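Branched-chain alpha-ketoacid decarboxylase (Lactococcus lactis, PDB 2VBF) probably decarboxylates branched-chain and aromatic alpha-keto acids to aldehydes, using thiamine diphosphate and a magnesium ion as cofactors. Local coordinates at residues G481-H489 against K551-G562; N104-E112 against I419-I427. All blocks are in the same frame, centred on the assembly; numbering follows the deposited sequence.

Interaction 1 of 2, residues G481-H489 against K551-G562. With MG (magnesium ion), chain E; TPP (thiamine diphosphate), chain F.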
loop_
_atom_site.group_PDB
_atom_site.type_symbol
_atom_site.label_atom_id
_atom_site.label_comp_id
_atom_site.label_asym_id
_atom_site.label_seq_id
_atom_site.Cartn_x
_atom_site.Cartn_y
_atom_site.Cartn_z
ATOM N N GLY A 481 -6.496 17.923 -10.770
ATOM C CA GLY A 481 -5.643 16.815 -11.243
ATOM C C GLY A 481 -4.143 16.935 -10.992
ATOM O O GLY A 481 -3.706 17.664 -10.089
ATOM N N TYR A 482 -3.365 16.241 -11.826
ATOM C CA TYR A 482 -1.928 16.049 -11.614
ATOM C C TYR A 482 -1.139 17.073 -12.418
ATOM O O TYR A 482 -0.668 16.790 -13.534
ATOM C CB TYR A 482 -1.462 14.646 -12.033
ATOM C CG TYR A 482 -2.107 13.421 -11.395
ATOM C CD1 TYR A 482 -2.417 13.357 -10.039
ATOM C CD2 TYR A 482 -2.348 12.291 -12.166
ATOM C CE1 TYR A 482 -2.941 12.190 -9.473
ATOM C CE2 TYR A 482 -2.885 11.128 -11.616
ATOM C CZ TYR A 482 -3.195 11.085 -10.270
ATOM O OH TYR A 482 -3.729 9.941 -9.710
ATOM N N THR A 483 -0.983 18.269 -11.865
ATOM C CA THR A 483 -0.348 19.369 -12.598
ATOM C C THR A 483 1.125 19.102 -12.877
ATOM O O THR A 483 1.596 19.362 -13.973
ATOM C CB THR A 483 -0.574 20.723 -11.885
ATOM O OG1 THR A 483 -1.928 21.142 -12.104
ATOM C CG2 THR A 483 0.379 21.802 -12.413
ATOM N N VAL A 484 1.864 18.574 -11.904
ATOM C CA VAL A 484 3.259 18.215 -12.167
ATOM C C VAL A 484 3.368 17.231 -13.341
ATOM O O VAL A 484 4.251 17.375 -14.187
ATOM C CB VAL A 484 3.991 17.668 -10.925
ATOM C CG1 VAL A 484 3.196 16.574 -10.266
ATOM C CG2 VAL A 484 5.412 17.193 -11.285
ATOM N N GLU A 485 2.450 16.267 -13.419
ATOM C CA GLU A 485 2.456 15.311 -14.535
ATOM C C GLU A 485 2.141 15.996 -15.864
ATOM O O GLU A 485 2.793 15.721 -16.887
ATOM C CB GLU A 485 1.480 14.161 -14.285
ATOM C CG GLU A 485 1.750 13.347 -12.999
ATOM C CD GLU A 485 3.059 12.579 -13.023
ATOM O OE1 GLU A 485 3.011 11.340 -13.203
ATOM O OE2 GLU A 485 4.133 13.205 -12.841
ATOM N N ARG A 486 1.166 16.906 -15.849
ATOM C CA ARG A 486 0.810 17.684 -17.046
ATOM C C ARG A 486 2.007 18.472 -17.574
ATOM O O ARG A 486 2.177 18.619 -18.781
ATOM C CB ARG A 486 -0.321 18.660 -16.738
ATOM C CG ARG A 486 -1.648 18.025 -16.353
ATOM C CD ARG A 486 -2.682 19.118 -16.126
ATOM N NE ARG A 486 -3.880 18.669 -15.424
ATOM C CZ ARG A 486 -4.904 18.051 -16.003
ATOM N NH1 ARG A 486 -4.876 17.784 -17.305
ATOM N NH2 ARG A 486 -5.959 17.702 -15.279
ATOM N N GLU A 487 2.832 18.970 -16.659
ATOM C CA GLU A 487 4.054 19.711 -17.003
ATOM C C GLU A 487 5.145 18.848 -17.632
ATOM O O GLU A 487 5.944 19.344 -18.436
ATOM C CB GLU A 487 4.620 20.401 -15.753
ATOM C CG GLU A 487 3.743 21.501 -15.196
ATOM C CD GLU A 487 3.695 22.733 -16.096
ATOM O OE1 GLU A 487 4.744 23.100 -16.667
ATOM O OE2 GLU A 487 2.612 23.333 -16.220
ATOM N N ILE A 488 5.202 17.572 -17.255
ATOM C CA ILE A 488 6.198 16.644 -17.802
ATOM C C ILE A 488 5.730 16.109 -19.153
ATOM O O ILE A 488 6.470 16.170 -20.145
ATOM C CB ILE A 488 6.469 15.453 -16.825
ATOM C CG1 ILE A 488 7.023 15.973 -15.489
ATOM C CG2 ILE A 488 7.441 14.449 -17.430
ATOM C CD1 ILE A 488 7.142 14.914 -14.387
ATOM N N HIS A 489 4.491 15.622 -19.195
ATOM C CA HIS A 489 3.964 14.943 -20.381
ATOM C C HIS A 489 2.437 14.835 -20.388
ATOM O O HIS A 489 1.829 14.446 -19.388
ATOM C CB HIS A 489 4.544 13.537 -20.460
ATOM C CG HIS A 489 4.270 12.846 -21.755
ATOM N ND1 HIS A 489 5.080 13.007 -22.857
ATOM C CD2 HIS A 489 3.283 11.998 -22.129
ATOM C CE1 HIS A 489 4.600 12.292 -23.859
ATOM N NE2 HIS A 489 3.511 11.666 -23.444
ATOM N N LYS A 551 -5.243 24.395 -13.297
ATOM C CA LYS A 551 -4.464 23.208 -13.643
ATOM C C LYS A 551 -3.200 23.528 -14.450
ATOM O O LYS A 551 -2.204 22.806 -14.364
ATOM C CB LYS A 551 -5.337 22.196 -14.390
ATOM C CG LYS A 551 -5.748 22.565 -15.787
ATOM C CD LYS A 551 -6.516 21.415 -16.455
ATOM C CE LYS A 551 -7.801 21.107 -15.706
ATOM N NZ LYS A 551 -8.611 20.067 -16.369
ATOM N N GLU A 552 -3.243 24.619 -15.217
ATOM C CA GLU A 552 -2.124 25.035 -16.073
ATOM C C GLU A 552 -1.047 25.798 -15.312
ATOM O O GLU A 552 0.029 26.062 -15.851
ATOM C CB GLU A 552 -2.620 25.927 -17.212
ATOM C CG GLU A 552 -3.655 25.269 -18.113
ATOM C CD GLU A 552 -5.095 25.439 -17.644
ATOM O OE1 GLU A 552 -5.348 26.049 -16.577
ATOM O OE2 GLU A 552 -5.984 24.951 -18.368
ATOM N N ASP A 553 -1.340 26.155 -14.067
ATOM C CA ASP A 553 -0.447 26.988 -13.261
ATOM C C ASP A 553 0.567 26.131 -12.500
ATOM O O ASP A 553 0.198 25.225 -11.760
ATOM C CB ASP A 553 -1.287 27.814 -12.293
ATOM C CG ASP A 553 -0.490 28.874 -11.546
ATOM O OD1 ASP A 553 0.665 29.170 -11.910
ATOM O OD2 ASP A 553 -1.054 29.405 -10.568
ATOM N N ALA A 554 1.841 26.426 -12.702
ATOM C CA ALA A 554 2.925 25.750 -11.987
ATOM C C ALA A 554 3.950 26.786 -11.518
ATOM O O ALA A 554 4.196 27.763 -12.226
ATOM C CB ALA A 554 3.587 24.745 -12.892
ATOM N N PRO A 555 4.553 26.573 -10.339
ATOM C CA PRO A 555 5.570 27.504 -9.858
ATOM C C PRO A 555 6.768 27.523 -10.802
ATOM O O PRO A 555 7.051 26.522 -11.460
ATOM C CB PRO A 555 5.951 26.940 -8.486
ATOM C CG PRO A 555 5.608 25.513 -8.562
ATOM C CD PRO A 555 4.378 25.439 -9.415
ATOM N N LYS A 556 7.449 28.663 -10.882
ATOM C CA LYS A 556 8.568 28.830 -11.819
ATOM C C LYS A 556 9.555 27.666 -11.803
ATOM O O LYS A 556 9.979 27.205 -12.860
ATOM C CB LYS A 556 9.300 30.152 -11.552
ATOM C CG LYS A 556 8.508 31.361 -12.014
ATOM C CD LYS A 556 9.253 32.676 -11.823
ATOM C CE LYS A 556 8.484 33.844 -12.453
ATOM N NZ LYS A 556 7.276 34.241 -11.667
ATOM N N LEU A 557 9.906 27.172 -10.620
ATOM C CA LEU A 557 10.882 26.076 -10.528
ATOM C C LEU A 557 10.376 24.832 -11.266
ATOM O O LEU A 557 11.152 24.167 -11.957
ATOM C CB LEU A 557 11.224 25.729 -9.069
ATOM C CG LEU A 557 12.305 24.653 -8.853
ATOM C CD1 LEU A 557 13.586 25.028 -9.587
ATOM C CD2 LEU A 557 12.592 24.433 -7.369
ATOM N N LEU A 558 9.084 24.527 -11.126
ATOM C CA LEU A 558 8.505 23.327 -11.740
ATOM C C LEU A 558 8.336 23.494 -13.247
ATOM O O LEU A 558 8.462 22.529 -14.003
ATOM C CB LEU A 558 7.163 22.952 -11.092
ATOM C CG LEU A 558 6.407 21.754 -11.680
ATOM C CD1 LEU A 558 7.315 20.528 -11.778
ATOM C CD2 LEU A 558 5.181 21.440 -10.847
ATOM N N LYS A 559 8.053 24.713 -13.693
ATOM C CA LYS A 559 7.980 24.973 -15.126
ATOM C C LYS A 559 9.288 24.556 -15.794
ATOM O O LYS A 559 9.279 24.011 -16.897
ATOM C CB LYS A 559 7.676 26.448 -15.404
ATOM C CG LYS A 559 6.250 26.846 -15.048
ATOM C CD LYS A 559 5.913 28.249 -15.524
ATOM C CE LYS A 559 5.704 28.329 -17.041
ATOM N NZ LYS A 559 4.629 27.412 -17.529
ATOM N N LYS A 560 10.406 24.785 -15.109
ATOM C CA LYS A 560 11.723 24.421 -15.633
ATOM C C LYS A 560 12.012 22.936 -15.436
ATOM O O LYS A 560 12.462 22.256 -16.350
ATOM C CB LYS A 560 12.807 25.265 -14.969
ATOM C CG LYS A 560 12.634 26.766 -15.187
ATOM C CD LYS A 560 13.679 27.562 -14.430
ATOM C CE LYS A 560 13.496 29.063 -14.632
ATOM N NZ LYS A 560 13.673 29.455 -16.072
ATOM N N MET A 561 11.728 22.436 -14.239
ATOM C CA MET A 561 12.055 21.049 -13.896
ATOM C C MET A 561 11.207 20.017 -14.651
ATOM O O MET A 561 11.668 18.891 -14.934
ATOM C CB MET A 561 11.906 20.854 -12.389
ATOM C CG MET A 561 12.576 19.625 -11.882
ATOM S SD MET A 561 14.370 19.676 -12.026
ATOM C CE MET A 561 14.707 17.908 -12.030
ATOM N N GLY A 562 9.963 20.383 -14.954
ATOM C CA GLY A 562 9.061 19.522 -15.723
ATOM C C GLY A 562 9.680 19.134 -17.055
ATOM O O GLY A 562 9.617 17.971 -17.467
HETATM MG MG MG E . -3.165 18.560 -8.321
HETATM N "N1'" TPP F . 2.456 7.079 -7.524
HETATM C "C2'" TPP F . 3.210 7.236 -6.390
HETATM C CM2 TPP F . 2.945 6.343 -5.210
HETATM N "N3'" TPP F . 4.194 8.193 -6.364
HETATM C "C4'" TPP F . 4.436 8.992 -7.460
HETATM N "N4'" TPP F . 5.400 9.881 -7.393
HETATM C "C5'" TPP F . 3.655 8.857 -8.613
HETATM C "C6'" TPP F . 2.661 7.888 -8.642
HETATM C "C7'" TPP F . 3.870 9.740 -9.821
HETATM N N3 TPP F . 3.510 11.131 -9.563
HETATM C C2 TPP F . 4.371 12.153 -9.206
HETATM S S1 TPP F . 3.700 13.609 -8.990
HETATM C C5 TPP F . 2.253 12.997 -9.395
HETATM C C4 TPP F . 2.254 11.635 -9.696
HETATM C CM4 TPP F . 1.048 10.834 -10.103
HETATM C C6 TPP F . 1.071 13.945 -9.429
HETATM C C7 TPP F . 0.763 14.627 -8.104
HETATM O O7 TPP F . -0.368 15.431 -8.334
HETATM P PA TPP F . -0.919 16.447 -7.234
HETATM O O1A TPP F . -0.797 15.869 -5.842
HETATM O O2A TPP F . -2.355 16.779 -7.594
HETATM O O3A TPP F . 0.124 17.679 -7.340
HETATM P PB TPP F . 0.040 18.979 -8.309
HETATM O O1B TPP F . 1.282 18.943 -9.154
HETATM O O2B TPP F . 0.081 20.163 -7.386
HETATM O O3B TPP F . -1.225 18.954 -9.123
HETATM O O HOH W 1 0.083 22.176 -15.991
HETATM O O HOH W 2 7.245 22.100 -17.494
HETATM O O HOH W 3 1.298 25.224 -18.362
HETATM O O HOH W 4 -2.522 19.672 -6.637
#
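K551 lays its CD over the centre of one face of the R486 guanidinium, 3.7 Å above the plane, and the Y482 ring carries the methyl CM4 of thiamine diphosphate over one of its faces. The two chains bring like charges close, NZ of K551 to NH2 of R486 at 3.7 Å, but D480 salt-bridges K551, and R486 is held by D497 and by the P491 carbonyl. Next to this pair the T483 hydroxyl donates to K551 O (OG1 to O, 2.8 Å), 18° from the carbonyl plane; chi1 of -75° sets OG1 beside its own backbone N and sends CG2 toward the D553 carbonyl. Helix 483-488 follows the metal-binding loop of the thiamine diphosphate fold: G481 O binds magnesium at 2.0 Å, and the first-turn amides of T483 and V484 donate to diphosphate oxygens O3B and O1B. Farther along, helix 556-562 crosses it at -44°, with V484 CG2 3.9 Å from L558 CD1. E487 bends at chi2 toward the loop before that helix, its carboxylate against the A554 methyl, while water 1 bridges OE2 to K551 O. G562 CA comes to 4.6 Å from I488 CA; a CB here would press on E487 CB.

Interaction 2 of 2, residues N104-E112 against I419-I427. With TPP (thiamine diphosphate), chain F.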
loop_
_atom_site.group_PDB
_atom_site.type_symbol
_atom_site.label_atom_id
_atom_site.label_comp_id
_atom_site.label_asym_id
_atom_site.label_seq_id
_atom_site.Cartn_x
_atom_site.Cartn_y
_atom_site.Cartn_z
ATOM N N ASN A 104 6.347 -0.115 0.821
ATOM C CA ASN A 104 6.731 1.099 0.096
ATOM C C ASN A 104 7.145 2.229 1.044
ATOM O O ASN A 104 8.035 3.022 0.727
ATOM C CB ASN A 104 5.598 1.610 -0.779
ATOM C CG ASN A 104 5.998 2.821 -1.589
ATOM O OD1 ASN A 104 7.054 2.826 -2.244
ATOM N ND2 ASN A 104 5.163 3.864 -1.555
ATOM N N GLY A 105 6.455 2.336 2.174
ATOM C CA GLY A 105 6.839 3.292 3.210
ATOM C C GLY A 105 8.214 2.975 3.766
ATOM O O GLY A 105 9.049 3.861 3.917
ATOM N N LEU A 106 8.454 1.700 4.065
ATOM C CA LEU A 106 9.749 1.294 4.591
ATOM C C LEU A 106 10.858 1.507 3.556
ATOM O O LEU A 106 11.980 1.876 3.917
ATOM C CB LEU A 106 9.735 -0.162 5.083
ATOM C CG LEU A 106 10.688 -0.451 6.245
ATOM C CD1 LEU A 106 10.145 0.138 7.553
ATOM C CD2 LEU A 106 10.934 -1.971 6.357
ATOM N N ALA A 107 10.555 1.279 2.282
ATOM C CA ALA A 107 11.507 1.544 1.204
ATOM C C ALA A 107 11.886 3.031 1.166
ATOM O O ALA A 107 13.057 3.373 1.005
ATOM C CB ALA A 107 10.908 1.107 -0.147
ATOM N N GLY A 108 10.905 3.916 1.337
ATOM C CA GLY A 108 11.200 5.357 1.415
ATOM C C GLY A 108 12.058 5.746 2.603
ATOM O O GLY A 108 12.933 6.622 2.509
ATOM N N SER A 109 11.807 5.097 3.733
ATOM C CA SER A 109 12.622 5.300 4.921
ATOM C C SER A 109 14.053 4.794 4.661
ATOM O O SER A 109 15.009 5.368 5.165
ATOM C CB SER A 109 11.997 4.600 6.124
ATOM O OG SER A 109 10.740 5.177 6.434
ATOM N N TYR A 110 14.194 3.728 3.879
ATOM C CA TYR A 110 15.536 3.245 3.518
ATOM C C TYR A 110 16.227 4.224 2.560
ATOM O O TYR A 110 17.388 4.615 2.765
ATOM C CB TYR A 110 15.477 1.837 2.901
ATOM C CG TYR A 110 16.852 1.221 2.788
ATOM C CD1 TYR A 110 17.378 0.481 3.832
ATOM C CD2 TYR A 110 17.647 1.434 1.664
ATOM C CE1 TYR A 110 18.664 -0.064 3.758
ATOM C CE2 TYR A 110 18.924 0.884 1.573
ATOM C CZ TYR A 110 19.419 0.142 2.622
ATOM O OH TYR A 110 20.690 -0.396 2.527
ATOM N N ALA A 111 15.510 4.619 1.516
ATOM C CA ALA A 111 16.056 5.539 0.523
ATOM C C ALA A 111 16.545 6.853 1.154
ATOM O O ALA A 111 17.651 7.304 0.875
ATOM C CB ALA A 111 15.024 5.808 -0.581
ATOM N N GLU A 112 15.713 7.464 2.001
ATOM C CA GLU A 112 16.045 8.762 2.593
ATOM C C GLU A 112 16.624 8.619 4.002
ATOM O O GLU A 112 16.842 9.611 4.698
ATOM C CB GLU A 112 14.832 9.690 2.525
ATOM C CG GLU A 112 14.339 9.812 1.054
ATOM C CD GLU A 112 13.623 11.105 0.710
ATOM O OE1 GLU A 112 13.451 11.977 1.588
ATOM O OE2 GLU A 112 13.220 11.222 -0.474
ATOM N N ILE A 419 9.885 19.063 5.766
ATOM C CA ILE A 419 9.826 17.671 5.383
ATOM C C ILE A 419 9.359 17.586 3.918
ATOM O O ILE A 419 8.287 18.073 3.556
ATOM C CB ILE A 419 8.911 16.856 6.285
ATOM C CG1 ILE A 419 9.501 16.767 7.694
ATOM C CG2 ILE A 419 8.693 15.457 5.660
ATOM C CD1 ILE A 419 8.615 16.014 8.704
ATOM N N GLY A 420 10.227 17.018 3.092
ATOM C CA GLY A 420 9.938 16.683 1.704
ATOM C C GLY A 420 10.698 15.402 1.374
ATOM O O GLY A 420 11.664 15.049 2.049
ATOM N N GLN A 421 10.259 14.708 0.331
ATOM C CA GLN A 421 10.765 13.368 0.021
ATOM C C GLN A 421 11.190 13.310 -1.449
ATOM O O GLN A 421 10.625 12.558 -2.231
ATOM C CB GLN A 421 9.671 12.345 0.325
ATOM C CG GLN A 421 10.129 10.903 0.441
ATOM C CD GLN A 421 8.976 9.923 0.437
ATOM O OE1 GLN A 421 8.014 10.076 -0.332
ATOM N NE2 GLN A 421 9.055 8.907 1.291
ATOM N N PRO A 422 12.195 14.110 -1.834
ATOM C CA PRO A 422 12.535 14.218 -3.265
ATOM C C PRO A 422 13.219 13.018 -3.915
ATOM O O PRO A 422 13.174 12.896 -5.145
ATOM C CB PRO A 422 13.475 15.425 -3.304
ATOM C CG PRO A 422 14.086 15.474 -1.943
ATOM C CD PRO A 422 13.038 14.990 -1.005
ATOM N N LEU A 423 13.882 12.172 -3.126
ATOM C CA LEU A 423 14.503 10.964 -3.681
ATOM C C LEU A 423 13.445 9.867 -3.901
ATOM O O LEU A 423 13.236 9.402 -5.024
ATOM C CB LEU A 423 15.632 10.442 -2.779
ATOM C CG LEU A 423 16.178 9.065 -3.181
ATOM C CD1 LEU A 423 16.662 9.051 -4.659
ATOM C CD2 LEU A 423 17.299 8.614 -2.233
ATOM N N TRP A 424 12.786 9.434 -2.831
ATOM C CA TRP A 424 11.818 8.361 -2.974
ATOM C C TRP A 424 10.578 8.873 -3.712
ATOM O O TRP A 424 10.127 8.252 -4.673
ATOM C CB TRP A 424 11.482 7.697 -1.641
ATOM C CG TRP A 424 10.731 6.398 -1.804
ATOM C CD1 TRP A 424 9.513 6.089 -1.267
ATOM C CD2 TRP A 424 11.131 5.248 -2.572
ATOM N NE1 TRP A 424 9.138 4.813 -1.631
ATOM C CE2 TRP A 424 10.111 4.276 -2.435
ATOM C CE3 TRP A 424 12.266 4.937 -3.336
ATOM C CZ2 TRP A 424 10.185 3.022 -3.056
ATOM C CZ3 TRP A 424 12.343 3.698 -3.941
ATOM C CH2 TRP A 424 11.306 2.764 -3.817
ATOM N N GLY A 425 10.081 10.038 -3.308
ATOM C CA GLY A 425 9.032 10.738 -4.051
ATOM C C GLY A 425 7.703 10.027 -4.206
ATOM O O GLY A 425 7.127 10.013 -5.294
ATOM N N SER A 426 7.199 9.482 -3.111
ATOM C CA SER A 426 5.970 8.699 -3.118
ATOM C C SER A 426 4.777 9.580 -2.776
ATOM O O SER A 426 4.590 9.955 -1.615
ATOM C CB SER A 426 6.066 7.536 -2.126
ATOM O OG SER A 426 4.974 6.649 -2.300
ATOM N N ILE A 427 3.970 9.923 -3.779
ATOM C CA ILE A 427 2.867 10.837 -3.519
ATOM C C ILE A 427 1.883 10.225 -2.531
ATOM O O ILE A 427 1.595 9.024 -2.588
ATOM C CB ILE A 427 2.142 11.365 -4.790
ATOM C CG1 ILE A 427 1.516 10.253 -5.643
ATOM C CG2 ILE A 427 3.104 12.227 -5.630
ATOM C CD1 ILE A 427 0.408 10.760 -6.595
HETATM N "N1'" TPP F . 2.456 7.079 -7.524
HETATM C "C2'" TPP F . 3.210 7.236 -6.390
HETATM C CM2 TPP F . 2.945 6.343 -5.210
HETATM N "N3'" TPP F . 4.194 8.193 -6.364
HETATM C "C4'" TPP F . 4.436 8.992 -7.460
HETATM N "N4'" TPP F . 5.400 9.881 -7.393
HETATM C "C5'" TPP F . 3.655 8.857 -8.613
HETATM C "C6'" TPP F . 2.661 7.888 -8.642
HETATM C "C7'" TPP F . 3.870 9.740 -9.821
HETATM N N3 TPP F . 3.510 11.131 -9.563
HETATM C C2 TPP F . 4.371 12.153 -9.206
HETATM S S1 TPP F . 3.700 13.609 -8.990
HETATM C C5 TPP F . 2.253 12.997 -9.395
HETATM C C4 TPP F . 2.254 11.635 -9.696
HETATM C CM4 TPP F . 1.048 10.834 -10.103
HETATM C C6 TPP F . 1.071 13.945 -9.429
HETATM C C7 TPP F . 0.763 14.627 -8.104
HETATM O O7 TPP F . -0.368 15.431 -8.334
HETATM P PA TPP F . -0.919 16.447 -7.234
HETATM O O1A TPP F . -0.797 15.869 -5.842
HETATM O O2A TPP F . -2.355 16.779 -7.594
HETATM O O3A TPP F . 0.124 17.679 -7.340
HETATM P PB TPP F . 0.040 18.979 -8.309
HETATM O O1B TPP F . 1.282 18.943 -9.154
HETATM O O2B TPP F . 0.081 20.163 -7.386
HETATM O O3B TPP F . -1.225 18.954 -9.123
HETATM O O HOH W 5 7.722 6.171 1.485
HETATM O O HOH W 6 11.178 8.853 3.357
#
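G108, on helix 104-111, and W424, in the turn that follows strand 417-419, bring their CA atoms to 5.4 Å, the turn bending round the helix flank with its 422-424 residues in helical conformation. At the helix end E112 reaches into this turn: its OE2 accepts from W424 N at 3.0 Å, through the anti lone pair at an N-H...O angle of 161°, and more weakly from L423 N. The other oxygen, OE1, is salt-bridged to R84. The W424 indole lies against the helix, G108 CA sitting 3.5 Å from the centroid of the five-membered ring in a CH-pi contact; a CB on G108 would clash with the indole. At the ring's edge NE1 donates to N104 OD1 (2.9 Å), the amide being tilted 44° to the indole, and weakly to N104 O. The contact joins the N-terminal and C-terminal thiamine diphosphate-binding domains, and the turn runs on to the cofactor, where G425 O accepts from its N4' at 2.7 Å. A107 CB touches W424 CZ2 at 3.6 Å, and V97 of the second subunit also packs on W424. With W424 cut back to an alanine, N104 OD1 would probably lose its indole donor and a gap open beside G108 and A107. Beside the indole, Q421 OE1 accepts from S426 N (3.0 Å), while Q421 NE2 donates to two waters: water 5 leads to N104 O and water 6, weakly, to G108 O.

Interactions 1 and 2 have centres 21 Å apart and do not touch, their nearest atoms being about 5 Å apart, yet both meet the same thiamine diphosphate. Interaction 2 closes first along the chain, tying helix 97-111 of the N-terminal domain to the loop after strand 417-419, an outermost strand of the C-terminal parallel sheet. Interaction 1 opens later, pairing helix 483-488, which follows strand 473-478 of that sheet, with the chain's last helix, 556-568. The cofactor is thus met at its aminopyrimidine by 419-427 and at its diphosphate and magnesium by 481-489. Both contacts also reach the second subunit, consistent with a cofactor bound at a dimer interface.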